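Local coordinates for putative periplasmic protein (Wolinella succinogenes, PDB 3KN3) that probably serves as the periplasmic substrate-binding component of a tungstate-type ABC transporter, with a periplasmic binding protein fold that can also hold glutathione, at residues A5-A10 against V55-V60; M9-S14 against L36-V41; F59-K64 against N201-M206; F74-T79 against A207-R212. One frame throughout, in Å; residues are numbered along the deposited sequence.

Contact 1 (A5-A10 against V55-V60); sequences AELRMA and VDVVFV
Asp-56 and Arg-8 bind each other twice just ahead of strand 57-60, where it pairs in parallel with strand 6-12 in the sheet of one lobe of a periplasmic binding protein fold. OD2 of Asp-56 receives the N-H of Arg-8 at 2.7 Å on the anti side of the carboxylate, and Asp-56 N donates to Arg-8 O at 2.8 Å. With CG beside its own backbone N (chi1 -52°), the carboxylate reaches the same residue that the main chain binds. Val-57 N adds a second donor to Arg-8 O; the regular pattern then continues from Ala-10 N to Val-57 O and from Phe-59 N to Ala-10 O. An alanine in place of Asp-56 would probably leave Arg-8 N without its acceptor and Asp-217 N, which now donates to OD1, without its mate.

Packing is tight on both faces of the sheet. On one, Val-57 CG2 lies 3.8 Å from Met-9 CB and also meets Leu-7 CD2, with helix 20-32 beyond Met-9 and Phe-59. On the other, Ala-10 CB sits 3.7 Å from Val-55 CG2, and helix 43-51 packs on Ala-10 and Val-58. The loose side belongs to Arg-8: its extended chain runs outward, and its guanidinium is nearly perpendicular (88°) to the carboxylate of Asp-56. One face of that guanidinium meets Glu-6 OE2 by charge alone. Deep in the contact, SE of Met-9, a selenomethionine in this crystal, makes a Met-aromatic contact, lying 3.9 Å from Phe-59 CB and 5.1 Å from the ring centroid, oblique to the ring.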
# COMPACT_ATOMS: atom_id res chain seq x y z
N ALA A 5 -26.36 -0.73 14.38
CA ALA A 5 -25.16 -1.41 14.83
C ALA A 5 -23.96 -0.81 14.10
O ALA A 5 -24.03 -0.51 12.90
CB ALA A 5 -25.25 -2.89 14.58
N GLU A 6 -22.87 -0.62 14.82
CA GLU A 6 -21.68 -0.09 14.20
C GLU A 6 -20.42 -0.80 14.66
O GLU A 6 -20.42 -1.55 15.63
CB GLU A 6 -21.56 1.41 14.46
CG GLU A 6 -21.27 1.74 15.91
CD GLU A 6 -21.45 3.21 16.22
OE1 GLU A 6 -22.61 3.70 16.16
OE2 GLU A 6 -20.44 3.88 16.54
N LEU A 7 -19.34 -0.58 13.92
CA LEU A 7 -18.05 -1.13 14.24
C LEU A 7 -17.04 0.03 14.22
O LEU A 7 -16.99 0.79 13.26
CB LEU A 7 -17.67 -2.20 13.22
CG LEU A 7 -16.30 -2.82 13.54
CD1 LEU A 7 -16.41 -3.79 14.69
CD2 LEU A 7 -15.74 -3.50 12.32
N ARG A 8 -16.26 0.17 15.29
CA ARG A 8 -15.38 1.33 15.42
C ARG A 8 -13.98 1.00 14.98
O ARG A 8 -13.37 0.05 15.47
CB ARG A 8 -15.37 1.86 16.86
CG ARG A 8 -16.65 2.54 17.26
CD ARG A 8 -16.82 2.53 18.78
NE ARG A 8 -17.90 3.43 19.18
CZ ARG A 8 -19.18 3.08 19.28
NH1 ARG A 8 -19.54 1.84 19.03
NH2 ARG A 8 -20.08 3.98 19.64
N MSE A 9 -13.46 1.83 14.08
CA MSE A 9 -12.19 1.54 13.46
C MSE A 9 -11.21 2.70 13.55
O MSE A 9 -11.56 3.85 13.32
CB MSE A 9 -12.42 1.19 12.00
CG MSE A 9 -11.22 1.38 11.09
SE MSE A 9 -11.56 0.74 9.25
CE MSE A 9 -13.09 -0.44 9.65
N ALA A 10 -9.97 2.38 13.89
CA ALA A 10 -8.90 3.34 13.80
C ALA A 10 -8.09 3.03 12.55
O ALA A 10 -7.55 1.93 12.42
CB ALA A 10 -8.02 3.29 15.04
N VAL A 55 -10.92 1.46 20.06
CA VAL A 55 -11.64 0.98 18.89
C VAL A 55 -11.81 -0.53 18.93
O VAL A 55 -11.31 -1.20 19.83
CB VAL A 55 -10.96 1.42 17.60
CG1 VAL A 55 -11.11 2.92 17.40
CG2 VAL A 55 -9.50 1.00 17.58
N ASP A 56 -12.55 -1.05 17.96
CA ASP A 56 -12.75 -2.49 17.85
C ASP A 56 -11.70 -3.11 16.94
O ASP A 56 -11.21 -4.20 17.22
CB ASP A 56 -14.16 -2.78 17.34
CG ASP A 56 -15.23 -2.05 18.15
OD1 ASP A 56 -15.22 -2.16 19.41
OD2 ASP A 56 -16.08 -1.35 17.53
N VAL A 57 -11.37 -2.40 15.86
CA VAL A 57 -10.37 -2.85 14.90
C VAL A 57 -9.47 -1.72 14.44
O VAL A 57 -9.82 -0.55 14.51
CB VAL A 57 -10.98 -3.47 13.62
CG1 VAL A 57 -11.70 -4.75 13.94
CG2 VAL A 57 -11.88 -2.47 12.92
N VAL A 58 -8.33 -2.13 13.89
CA VAL A 58 -7.27 -1.25 13.46
C VAL A 58 -6.97 -1.58 11.99
O VAL A 58 -7.03 -2.74 11.58
CB VAL A 58 -6.04 -1.44 14.39
CG1 VAL A 58 -4.78 -1.58 13.61
CG2 VAL A 58 -5.96 -0.32 15.41
N PHE A 59 -6.69 -0.56 11.18
CA PHE A 59 -6.55 -0.78 9.75
C PHE A 59 -5.41 0.06 9.19
O PHE A 59 -5.56 1.26 8.97
CB PHE A 59 -7.84 -0.41 9.04
CG PHE A 59 -7.92 -0.88 7.63
CD1 PHE A 59 -7.32 -2.07 7.24
CD2 PHE A 59 -8.61 -0.15 6.68
CE1 PHE A 59 -7.41 -2.53 5.92
CE2 PHE A 59 -8.71 -0.60 5.36
CZ PHE A 59 -8.11 -1.79 4.98
N VAL A 60 -4.27 -0.59 8.95
CA VAL A 60 -3.05 0.15 8.68
C VAL A 60 -2.25 -0.42 7.51
O VAL A 60 -2.67 -1.36 6.82
CB VAL A 60 -2.14 0.22 9.93
CG1 VAL A 60 -2.83 0.99 11.07
CG2 VAL A 60 -1.72 -1.19 10.39

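Contact 2 (M9-S14 against L36-V41); sequences MATTTS and LKWVAV
Met-9 N donates to Lys-37 O at 2.7 Å, the shortest of five backbone bonds that tie residues 9-13 to parallel strand 35-41. Val-39 N answers to Met-9 O, Thr-11 N donates to Val-39 O at 2.8 Å, and Val-41 N to Thr-11 O. The series ends where Thr-13 N, in the first turn of helix 13-18, donates to Val-41 O at 2.9 Å, so the strand bonding runs straight into the helix. Thr-11 has OG1 anti to its backbone N (chi1 -170°) and spends that hydroxyl on Phe-59 O of the next strand.

Around these bonds, the methyl CE of Met-9 presses into the fork of Leu-36, 3.4 Å from CG of that leucine and almost as near to both of its end methyls. Met-9 CG runs alongside Trp-38 CB at 3.7 Å, the two side chains pointing the same way, and Thr-11 CG2 lies obliquely beside the indole, 3.8 Å from Trp-38 CD1. The indole NE1 is anchored by Asp-16 OD1. Helix 20-32, in the connection of this beta-alpha-beta crossover, packs Leu-21 on Met-9, Thr-11 and Trp-38.

Thr-12, of the glutathione site, stands at the N-cap position of helix 13-18 but makes no side-chain capping bond; its OG1 bonds Thr-43 OG1 weakly. Main-chain bonds at Thr-11 O and Thr-13 N flank Thr-12 and would probably limit how far it can shift.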
# COMPACT_ATOMS: atom_id res chain seq x y z
N MSE A 9 -13.46 1.83 14.08
CA MSE A 9 -12.19 1.54 13.46
C MSE A 9 -11.21 2.70 13.55
O MSE A 9 -11.56 3.85 13.32
CB MSE A 9 -12.42 1.19 12.00
CG MSE A 9 -11.22 1.38 11.09
SE MSE A 9 -11.56 0.74 9.25
CE MSE A 9 -13.09 -0.44 9.65
N ALA A 10 -9.97 2.38 13.89
CA ALA A 10 -8.90 3.34 13.80
C ALA A 10 -8.09 3.03 12.55
O ALA A 10 -7.55 1.93 12.42
CB ALA A 10 -8.02 3.29 15.04
N THR A 11 -8.01 3.99 11.64
CA THR A 11 -7.20 3.81 10.45
C THR A 11 -6.21 4.96 10.24
O THR A 11 -6.05 5.85 11.09
CB THR A 11 -8.03 3.64 9.17
OG1 THR A 11 -7.17 3.23 8.11
CG2 THR A 11 -8.71 4.95 8.77
N THR A 12 -5.57 4.93 9.09
CA THR A 12 -4.47 5.84 8.80
C THR A 12 -4.87 6.87 7.76
O THR A 12 -5.63 6.59 6.83
CB THR A 12 -3.28 5.04 8.29
OG1 THR A 12 -2.17 5.26 9.16
CG2 THR A 12 -2.94 5.43 6.87
N THR A 13 -4.36 8.07 7.91
CA THR A 13 -4.72 9.15 7.01
C THR A 13 -4.43 8.81 5.53
O THR A 13 -5.24 9.10 4.65
CB THR A 13 -4.07 10.48 7.46
OG1 THR A 13 -4.37 11.51 6.52
CG2 THR A 13 -2.57 10.33 7.61
N SER A 14 -3.30 8.17 5.26
CA SER A 14 -3.03 7.77 3.88
C SER A 14 -3.99 6.67 3.40
O SER A 14 -4.38 6.66 2.23
CB SER A 14 -1.56 7.40 3.68
OG SER A 14 -1.17 6.35 4.54
N LEU A 36 -19.75 0.89 9.40
CA LEU A 36 -18.34 1.15 9.64
C LEU A 36 -18.10 2.61 10.01
O LEU A 36 -18.46 3.53 9.28
CB LEU A 36 -17.55 0.82 8.38
CG LEU A 36 -16.23 0.10 8.59
CD1 LEU A 36 -16.48 -1.14 9.44
CD2 LEU A 36 -15.61 -0.26 7.24
N LYS A 37 -17.49 2.84 11.17
CA LYS A 37 -17.15 4.19 11.59
C LYS A 37 -15.64 4.24 11.84
O LYS A 37 -15.09 3.45 12.61
CB LYS A 37 -17.93 4.58 12.86
CG LYS A 37 -19.45 4.74 12.68
CD LYS A 37 -19.83 6.00 11.88
CE LYS A 37 -19.40 7.32 12.56
NZ LYS A 37 -20.46 7.89 13.46
N TRP A 38 -14.95 5.15 11.16
CA TRP A 38 -13.51 5.17 11.32
C TRP A 38 -12.92 6.54 11.63
O TRP A 38 -13.48 7.57 11.27
CB TRP A 38 -12.81 4.55 10.11
CG TRP A 38 -13.02 5.26 8.80
CD1 TRP A 38 -12.24 6.26 8.27
CD2 TRP A 38 -14.07 5.02 7.84
NE1 TRP A 38 -12.74 6.65 7.05
CE2 TRP A 38 -13.86 5.91 6.76
CE3 TRP A 38 -15.17 4.16 7.80
CZ2 TRP A 38 -14.70 5.94 5.65
CZ3 TRP A 38 -16.00 4.19 6.70
CH2 TRP A 38 -15.76 5.07 5.64
N VAL A 39 -11.78 6.54 12.29
CA VAL A 39 -11.06 7.77 12.49
C VAL A 39 -9.69 7.58 11.87
O VAL A 39 -9.05 6.54 12.09
CB VAL A 39 -10.95 8.12 13.96
CG1 VAL A 39 -10.37 9.51 14.11
CG2 VAL A 39 -12.32 8.08 14.61
N ALA A 40 -9.25 8.57 11.10
CA ALA A 40 -8.01 8.48 10.34
C ALA A 40 -6.93 9.39 10.94
O ALA A 40 -7.05 10.61 10.92
CB ALA A 40 -8.26 8.84 8.88
N VAL A 41 -5.89 8.78 11.48
CA VAL A 41 -4.83 9.52 12.14
C VAL A 41 -3.48 9.01 11.66
O VAL A 41 -3.40 8.36 10.62
CB VAL A 41 -4.91 9.40 13.69
CG1 VAL A 41 -6.16 10.13 14.24
CG2 VAL A 41 -4.88 7.95 14.15

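Contact 3 (F59-K64 against N201-M206); sequences FVHAPK and NFYSIM
His-61 NE2 donates to Asn-201 OD1 at 2.7 Å, nearly straight (175°) and in the plane of the imidazole. The other end of the Asn-201 amide is also used, ND2 bonding Asn-84 O, so both of its polar atoms have partners. The imidazole edge brings CD2 within 3.1 Å of Phe-202 O. Over one face lies Tyr-203, in an offset stack with centroids 4.1 Å apart and planes at 22°; His-61 CD2 and Tyr-203 CE1 approach to 3.2 Å, each offset toward the rim of the other ring. CG of His-61 stands anti to its backbone N (chi1 -172°), which carries the ring across to the facing strand. An alanine in place of His-61 would probably leave Asn-201 OD1 without its donor and uncover a face of Tyr-203, whose ring could then turn more freely.

Further along the strands, Val-60 and Ser-204 form an antiparallel hydrogen-bonded pair: Val-60 N donates to Ser-204 O at 2.9 Å, and Ser-204 N to Val-60 O at 2.8 Å. Ser-204 O also meets the edge of the Phe-59 ring, and that ring's CE1 packs 3.7 Å from Tyr-203 CB. Glu-66 of helix 63-72 binds Ser-204 OG through OE1, which also pairs with Arg-78, and takes the N-H of Ala-62 on OE2.

His-61, Asn-201 and Tyr-203 belong to the glutathione site, unoccupied by that ligand here. Polar and aromatic groups gathered at strand ends, close to the connections between two lobes, are consistent with the ligand cleft of a periplasmic binding protein.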
# COMPACT_ATOMS: atom_id res chain seq x y z
N PHE A 59 -6.69 -0.56 11.18
CA PHE A 59 -6.55 -0.78 9.75
C PHE A 59 -5.41 0.06 9.19
O PHE A 59 -5.56 1.26 8.97
CB PHE A 59 -7.84 -0.41 9.04
CG PHE A 59 -7.92 -0.88 7.63
CD1 PHE A 59 -7.32 -2.07 7.24
CD2 PHE A 59 -8.61 -0.15 6.68
CE1 PHE A 59 -7.41 -2.53 5.92
CE2 PHE A 59 -8.71 -0.60 5.36
CZ PHE A 59 -8.11 -1.79 4.98
N VAL A 60 -4.27 -0.59 8.95
CA VAL A 60 -3.05 0.15 8.68
C VAL A 60 -2.25 -0.42 7.51
O VAL A 60 -2.67 -1.36 6.82
CB VAL A 60 -2.14 0.22 9.93
CG1 VAL A 60 -2.83 0.99 11.07
CG2 VAL A 60 -1.72 -1.19 10.39
N HIS A 61 -1.08 0.16 7.30
CA HIS A 61 -0.35 -0.04 6.07
C HIS A 61 1.13 0.03 6.37
O HIS A 61 1.85 0.82 5.77
CB HIS A 61 -0.75 1.06 5.09
CG HIS A 61 -0.21 0.88 3.70
ND1 HIS A 61 0.62 1.80 3.10
CD2 HIS A 61 -0.39 -0.12 2.80
CE1 HIS A 61 0.93 1.38 1.88
NE2 HIS A 61 0.33 0.22 1.68
N ALA A 62 1.58 -0.79 7.32
CA ALA A 62 3.00 -0.82 7.69
C ALA A 62 3.37 -2.16 8.32
O ALA A 62 3.30 -2.32 9.53
CB ALA A 62 3.33 0.33 8.64
N PRO A 63 3.79 -3.12 7.49
CA PRO A 63 3.97 -4.49 7.98
C PRO A 63 4.96 -4.60 9.13
O PRO A 63 4.75 -5.42 10.02
CB PRO A 63 4.45 -5.25 6.74
CG PRO A 63 3.88 -4.46 5.58
CD PRO A 63 3.97 -3.02 6.03
N LYS A 64 6.02 -3.79 9.11
CA LYS A 64 7.00 -3.80 10.19
C LYS A 64 6.30 -3.78 11.55
O LYS A 64 6.34 -4.75 12.31
CB LYS A 64 7.95 -2.60 10.08
CG LYS A 64 8.80 -2.58 8.80
CD LYS A 64 9.82 -1.43 8.81
CE LYS A 64 10.83 -1.54 7.66
NZ LYS A 64 11.94 -0.54 7.75
N ASN A 201 0.24 -4.55 -3.15
CA ASN A 201 0.08 -3.64 -2.02
C ASN A 201 -0.97 -4.15 -1.04
O ASN A 201 -2.11 -4.44 -1.42
CB ASN A 201 -0.34 -2.26 -2.53
CG ASN A 201 -0.10 -1.15 -1.51
OD1 ASN A 201 0.60 -1.35 -0.51
ND2 ASN A 201 -0.66 0.03 -1.77
N PHE A 202 -0.62 -4.23 0.24
CA PHE A 202 -1.57 -4.70 1.24
C PHE A 202 -1.79 -3.75 2.40
O PHE A 202 -0.83 -3.17 2.94
CB PHE A 202 -1.14 -6.05 1.81
CG PHE A 202 -0.98 -7.11 0.78
CD1 PHE A 202 -2.04 -7.94 0.45
CD2 PHE A 202 0.23 -7.29 0.14
CE1 PHE A 202 -1.89 -8.93 -0.49
CE2 PHE A 202 0.38 -8.27 -0.81
CZ PHE A 202 -0.68 -9.10 -1.13
N TYR A 203 -3.05 -3.62 2.79
CA TYR A 203 -3.44 -2.94 4.01
C TYR A 203 -3.98 -3.99 5.00
O TYR A 203 -4.79 -4.85 4.64
CB TYR A 203 -4.48 -1.87 3.71
CG TYR A 203 -4.04 -0.85 2.67
CD1 TYR A 203 -3.58 0.41 3.05
CD2 TYR A 203 -4.11 -1.13 1.31
CE1 TYR A 203 -3.20 1.35 2.12
CE2 TYR A 203 -3.71 -0.21 0.37
CZ TYR A 203 -3.26 1.02 0.77
OH TYR A 203 -2.87 1.93 -0.18
N SER A 204 -3.54 -3.93 6.25
CA SER A 204 -3.87 -4.95 7.22
C SER A 204 -4.94 -4.53 8.20
O SER A 204 -4.86 -3.44 8.78
CB SER A 204 -2.63 -5.34 8.02
OG SER A 204 -1.66 -5.90 7.17
N ILE A 205 -5.94 -5.39 8.40
CA ILE A 205 -6.93 -5.23 9.44
C ILE A 205 -6.52 -6.12 10.57
O ILE A 205 -6.16 -7.27 10.35
CB ILE A 205 -8.32 -5.68 8.98
CG1 ILE A 205 -8.73 -4.94 7.71
CG2 ILE A 205 -9.37 -5.41 10.05
CD1 ILE A 205 -9.97 -5.49 7.10
N MSE A 206 -6.54 -5.59 11.79
CA MSE A 206 -6.36 -6.41 12.97
C MSE A 206 -7.44 -6.09 13.99
O MSE A 206 -7.85 -4.93 14.12
CB MSE A 206 -4.99 -6.19 13.60
CG MSE A 206 -3.83 -6.63 12.73
SE MSE A 206 -2.12 -5.93 13.38
CE MSE A 206 -0.89 -6.91 12.24

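Contact 4 (F74-T79 against A207-R212); sequences FGIDRT and AVNPKR. With ACY (acetic acid), chain F.
Phe-74 and Arg-212 cross at the outer end of an antiparallel pairing between short strand 75-76 and the close of strand 202-208. CD1 of Phe-74 sits over one face of the Arg-212 guanidinium, 3.6 Å from its CZ. The two planes stand 50° apart, so the groups do not lie flat together. A bend at chi3 (-41°) turns the arginine head toward the ring, and its NH1 also bonds Glu-51 O.

Ile-76 meets a different part of 207-212: its CD1 and Pro-210 CD come tip to tip at 3.7 Å, while the Ile-76 and Asn-209 side chains cross at about a right angle, CG2 of the isoleucine nearest to CG of the amide. Asn-209 bonds Gly-73 O through ND2 and, through OD1, takes Lys-211 N in an Asx turn. Tyr-218 of helix 218-229 packs on both Ile-76 and Pro-210.

Ile-76 and Ala-207 exchange both backbone bonds, the longer being Ile-76 N to Ala-207 O at 3.0 Å. Phe-74 O links the strand pairing to the arginine: it accepts from Asn-209 N at 3.2 Å and from a water at 3.0 Å, and that water's oxygen accepts from Arg-212 NH1 at 2.7 Å.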
# COMPACT_ATOMS: atom_id res chain seq x y z
N PHE A 74 -1.23 -6.74 21.21
CA PHE A 74 -2.20 -5.66 21.04
C PHE A 74 -3.26 -6.02 20.01
O PHE A 74 -4.44 -5.76 20.23
CB PHE A 74 -1.49 -4.34 20.68
CG PHE A 74 -0.58 -3.84 21.76
CD1 PHE A 74 -0.71 -4.31 23.06
CD2 PHE A 74 0.40 -2.90 21.49
CE1 PHE A 74 0.12 -3.85 24.07
CE2 PHE A 74 1.24 -2.44 22.49
CZ PHE A 74 1.10 -2.92 23.78
N GLY A 75 -2.85 -6.62 18.90
CA GLY A 75 -3.79 -7.02 17.87
C GLY A 75 -3.75 -8.51 17.59
O GLY A 75 -2.72 -9.16 17.79
N ILE A 76 -4.87 -9.05 17.14
CA ILE A 76 -4.94 -10.44 16.71
C ILE A 76 -5.64 -10.50 15.36
O ILE A 76 -6.21 -9.51 14.91
CB ILE A 76 -5.72 -11.30 17.70
CG1 ILE A 76 -7.16 -10.82 17.81
CG2 ILE A 76 -5.06 -11.29 19.07
CD1 ILE A 76 -8.01 -11.66 18.77
N ASP A 77 -5.56 -11.66 14.72
CA ASP A 77 -6.30 -11.95 13.48
C ASP A 77 -5.90 -11.05 12.33
O ASP A 77 -6.72 -10.68 11.48
CB ASP A 77 -7.81 -11.88 13.73
CG ASP A 77 -8.28 -12.90 14.74
OD1 ASP A 77 -9.34 -12.69 15.36
OD2 ASP A 77 -7.58 -13.91 14.94
N ARG A 78 -4.61 -10.71 12.29
CA ARG A 78 -4.05 -9.90 11.21
C ARG A 78 -4.47 -10.47 9.85
O ARG A 78 -4.29 -11.65 9.57
CB ARG A 78 -2.52 -9.83 11.39
CG ARG A 78 -1.71 -9.77 10.12
CD ARG A 78 -1.55 -8.35 9.60
NE ARG A 78 -0.14 -8.03 9.37
CZ ARG A 78 0.51 -8.28 8.24
NH1 ARG A 78 -0.11 -8.86 7.22
NH2 ARG A 78 1.79 -7.95 8.13
N THR A 79 -5.06 -9.61 9.02
CA THR A 79 -5.74 -10.03 7.81
C THR A 79 -5.49 -9.01 6.69
O THR A 79 -5.95 -7.88 6.76
CB THR A 79 -7.27 -10.13 8.07
OG1 THR A 79 -7.55 -11.20 8.98
CG2 THR A 79 -8.06 -10.32 6.77
N ALA A 207 -7.89 -7.11 14.70
CA ALA A 207 -8.85 -6.93 15.76
C ALA A 207 -8.15 -6.54 17.03
O ALA A 207 -7.03 -6.96 17.30
CB ALA A 207 -9.65 -8.20 15.99
N VAL A 208 -8.82 -5.71 17.81
CA VAL A 208 -8.33 -5.37 19.11
C VAL A 208 -8.44 -6.61 19.99
O VAL A 208 -9.49 -7.25 20.05
CB VAL A 208 -9.09 -4.12 19.67
CG1 VAL A 208 -9.10 -4.10 21.18
CG2 VAL A 208 -8.45 -2.86 19.11
N ASN A 209 -7.35 -6.96 20.66
CA ASN A 209 -7.33 -8.13 21.53
C ASN A 209 -8.34 -8.06 22.67
O ASN A 209 -8.20 -7.24 23.57
CB ASN A 209 -5.94 -8.31 22.11
CG ASN A 209 -5.77 -9.65 22.79
OD1 ASN A 209 -6.74 -10.39 22.96
ND2 ASN A 209 -4.54 -9.97 23.18
N PRO A 210 -9.35 -8.94 22.64
CA PRO A 210 -10.42 -8.88 23.66
C PRO A 210 -9.87 -9.21 25.05
O PRO A 210 -10.46 -8.81 26.05
CB PRO A 210 -11.41 -9.97 23.21
CG PRO A 210 -10.78 -10.65 21.98
CD PRO A 210 -9.36 -10.21 21.89
N LYS A 211 -8.76 -9.94 25.09
CA LYS A 211 -8.12 -10.32 26.33
C LYS A 211 -7.63 -9.10 27.09
O LYS A 211 -7.56 -9.12 28.32
CB LYS A 211 -6.93 -11.25 26.07
CG LYS A 211 -7.12 -12.68 26.54
CD LYS A 211 -8.18 -13.42 25.73
CE LYS A 211 -8.21 -14.91 26.07
NZ LYS A 211 -6.89 -15.57 25.83
N ARG A 212 -7.29 -8.04 26.38
CA ARG A 212 -6.90 -6.82 27.08
C ARG A 212 -7.96 -5.73 27.02
O ARG A 212 -7.97 -4.83 27.86
CB ARG A 212 -5.52 -6.30 26.65
CG ARG A 212 -5.24 -6.31 25.17
CD ARG A 212 -3.73 -6.33 24.93
NE ARG A 212 -3.01 -5.43 25.84
CZ ARG A 212 -3.04 -4.11 25.76
NH1 ARG A 212 -3.77 -3.52 24.83
NH2 ARG A 212 -2.36 -3.36 26.62
C ACY F . 1.22 -9.92 3.82
O ACY F . 0.76 -10.84 3.09
OXT ACY F . 1.78 -10.11 4.92
CH3 ACY F . 1.09 -8.49 3.35
O HOH W 1 -5.14 -4.04 22.55

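All four contacts lie in one mixed sheet, in one lobe of the periplasmic binding protein fold. Contacts 1 and 2, centres about 8 Å apart, use opposite edges of strand 6-12. Contacts 1 and 3 share strand 57-60, and their centres are about 14 Å apart. Contacts 3 and 4, centres also about 14 Å apart, follow one another along strand 202-208, and their segments alternate in the chain. Contacts 2 and 4 do not touch, their centres being about 17 Å apart. The late strand 202-208 returns to this lobe and is inserted, antiparallel, between 57-60 and the strands 75-76 and 78-82. Contacts 2 and 3 hold glutathione-site residues, whereas the centre of contact 4 is about 21 Å from that of the chain.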